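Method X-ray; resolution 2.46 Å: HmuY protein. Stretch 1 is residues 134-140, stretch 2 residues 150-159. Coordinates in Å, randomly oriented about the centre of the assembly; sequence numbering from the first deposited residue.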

# COMPACT_ATOMS: atom_id res chain seq x y z
N GLY A 134 8.63 0.08 0.97
CA GLY A 134 8.83 0.37 2.38
C GLY A 134 8.61 1.84 2.71
O GLY A 134 8.07 2.17 3.76
N GLU A 135 9.05 2.72 1.79
CA GLU A 135 8.96 4.16 1.99
C GLU A 135 7.50 4.59 1.98
O GLU A 135 7.04 5.26 2.90
CB GLU A 135 9.78 4.89 0.92
CG GLU A 135 10.05 6.36 1.22
CD GLU A 135 11.06 6.67 2.31
OE1 GLU A 135 11.42 5.75 3.06
OE2 GLU A 135 11.44 7.85 2.41
N MET A 136 6.77 4.22 0.92
CA MET A 136 5.38 4.65 0.84
C MET A 136 4.61 4.11 2.04
O MET A 136 3.67 4.75 2.51
CB MET A 136 4.70 4.20 -0.46
CG MET A 136 3.31 4.80 -0.59
SD MET A 136 2.74 4.88 -2.30
CE MET A 136 3.57 6.39 -2.81
N GLY A 137 5.04 2.94 2.53
CA GLY A 137 4.45 2.28 3.69
C GLY A 137 4.43 3.19 4.91
O GLY A 137 3.65 2.97 5.83
N LYS A 138 5.25 4.25 4.90
CA LYS A 138 5.36 5.16 6.03
C LYS A 138 4.19 6.15 6.08
O LYS A 138 4.15 7.00 6.97
CB LYS A 138 6.68 5.93 5.98
CG LYS A 138 7.95 5.13 6.24
CD LYS A 138 9.17 5.97 6.00
CE LYS A 138 10.47 5.20 6.07
NZ LYS A 138 11.62 6.14 6.21
N TRP A 139 3.25 6.05 5.14
CA TRP A 139 2.15 7.02 5.10
C TRP A 139 1.32 7.00 6.38
O TRP A 139 0.64 7.98 6.71
CB TRP A 139 1.30 6.81 3.84
CG TRP A 139 0.39 5.62 3.86
CD1 TRP A 139 0.74 4.32 3.63
CD2 TRP A 139 -1.02 5.61 4.16
NE1 TRP A 139 -0.35 3.49 3.76
CE2 TRP A 139 -1.45 4.26 4.07
CE3 TRP A 139 -1.96 6.59 4.48
CZ2 TRP A 139 -2.77 3.88 4.30
CZ3 TRP A 139 -3.27 6.21 4.69
CH2 TRP A 139 -3.67 4.87 4.60
N VAL A 140 1.37 5.87 7.09
CA VAL A 140 0.83 5.75 8.44
C VAL A 140 1.98 5.35 9.34
O VAL A 140 2.82 4.54 8.94
CB VAL A 140 -0.31 4.72 8.52
CG1 VAL A 140 -1.58 5.25 7.89
CG2 VAL A 140 0.08 3.38 7.89
N THR A 150 -1.38 6.75 12.96
CA THR A 150 -1.56 8.13 12.53
C THR A 150 -1.06 8.31 11.10
O THR A 150 0.01 7.83 10.71
CB THR A 150 -0.90 9.13 13.49
OG1 THR A 150 -1.52 8.91 14.75
CG2 THR A 150 -1.15 10.58 13.11
N VAL A 151 -1.87 9.05 10.32
CA VAL A 151 -1.51 9.40 8.96
C VAL A 151 -0.43 10.48 9.04
O VAL A 151 -0.59 11.43 9.80
CB VAL A 151 -2.74 9.84 8.15
CG1 VAL A 151 -2.33 10.41 6.80
CG2 VAL A 151 -3.73 8.70 7.97
N MET A 152 0.67 10.28 8.30
CA MET A 152 1.73 11.26 8.22
C MET A 152 1.34 12.34 7.22
O MET A 152 0.61 12.08 6.26
CB MET A 152 3.05 10.62 7.79
CG MET A 152 3.63 9.69 8.83
SD MET A 152 4.09 10.41 10.43
CE MET A 152 2.51 10.74 11.22
N GLY A 153 1.86 13.55 7.43
CA GLY A 153 1.46 14.68 6.61
C GLY A 153 2.39 14.93 5.42
O GLY A 153 2.11 15.80 4.61
N ASN A 154 3.48 14.16 5.33
CA ASN A 154 4.54 14.46 4.39
C ASN A 154 4.09 14.16 2.98
O ASN A 154 3.37 13.19 2.75
CB ASN A 154 5.78 13.60 4.64
CG ASN A 154 6.27 13.68 6.06
OD1 ASN A 154 5.51 13.56 7.03
ND2 ASN A 154 7.56 13.92 6.21
N VAL A 155 4.53 14.99 2.03
CA VAL A 155 4.31 14.71 0.62
C VAL A 155 5.29 13.61 0.22
O VAL A 155 6.48 13.71 0.50
CB VAL A 155 4.46 15.97 -0.26
CG1 VAL A 155 4.32 15.62 -1.74
CG2 VAL A 155 3.46 17.05 0.12
N PHE A 156 4.76 12.56 -0.42
CA PHE A 156 5.58 11.49 -0.97
C PHE A 156 5.81 11.79 -2.46
O PHE A 156 4.87 12.09 -3.18
CB PHE A 156 4.89 10.14 -0.80
CG PHE A 156 4.83 9.65 0.62
CD1 PHE A 156 3.87 10.14 1.50
CD2 PHE A 156 5.75 8.72 1.08
CE1 PHE A 156 3.84 9.69 2.81
CE2 PHE A 156 5.72 8.28 2.39
CZ PHE A 156 4.76 8.77 3.25
N ALA A 157 7.07 11.66 -2.90
CA ALA A 157 7.44 11.78 -4.30
C ALA A 157 7.61 10.39 -4.89
O ALA A 157 8.23 9.54 -4.26
CB ALA A 157 8.72 12.57 -4.41
N VAL A 158 7.05 10.17 -6.09
CA VAL A 158 7.07 8.88 -6.79
C VAL A 158 7.51 9.08 -8.24
O VAL A 158 6.85 9.83 -8.97
CB VAL A 158 5.71 8.15 -6.73
CG1 VAL A 158 5.87 6.66 -6.93
CG2 VAL A 158 4.98 8.42 -5.43
N LYS A 159 8.60 8.40 -8.64
CA LYS A 159 9.13 8.34 -9.99
C LYS A 159 8.80 6.96 -10.57
O LYS A 159 9.11 5.95 -9.94
CB LYS A 159 10.66 8.24 -9.96
CG LYS A 159 11.51 9.49 -9.81
CD LYS A 159 12.89 9.12 -9.25
CE LYS A 159 14.01 10.10 -9.51
NZ LYS A 159 14.73 9.79 -10.78

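Contact between residues 134-140 and 150-159 of HmuY, walked along the first stretch. Gly134 lies beyond reach of the second stretch. Glu135 meets it through its backbone: Glu135 O sits near the plane of the Phe156 ring, at its edge, 3.3 Å from Phe156 CE2. Glu135 O also accepts a hydrogen bond from Lys138 N (2.9 Å), closing the short 3-10 turn. The CA-to-CB bond of Met136 points sideways, but with chi1 and chi2 t and chi3 m, its end comes nearer the second stretch, packing Met136 CE against Val158 CG2 at 3.6 Å. Gly137 makes no contact. The CA-to-CB bond of Lys138 points sideways and the end of the chain leads off from the second stretch, where Lys138 NZ forms a salt bridge, with a weak hydrogen bond, to Glu135 OE1 (3.2 Å); its carbonyl remains in the contact, with Lys138 O 3.3 Å from Met152 CG. Trp139 combines polar and apolar contacts. Met152 N donates a nearly straight hydrogen bond to Trp139 O (2.8 Å, 169°), the one hydrogen bond joining the stretches, while Trp139 CB packs 4.0 Å from Phe156 CE1 and Trp139 CZ3 lies 4.1 Å from Val151 CG2. Val140 pairs with Val151 in an antiparallel, non-hydrogen-bonded bridge. Both side chains occupy the same sheet face, Val140 CG1 lying 4.1 Å from Val151 CG2, and Val140 CA makes a CA-H...O contact with Thr150 O at 3.2 Å.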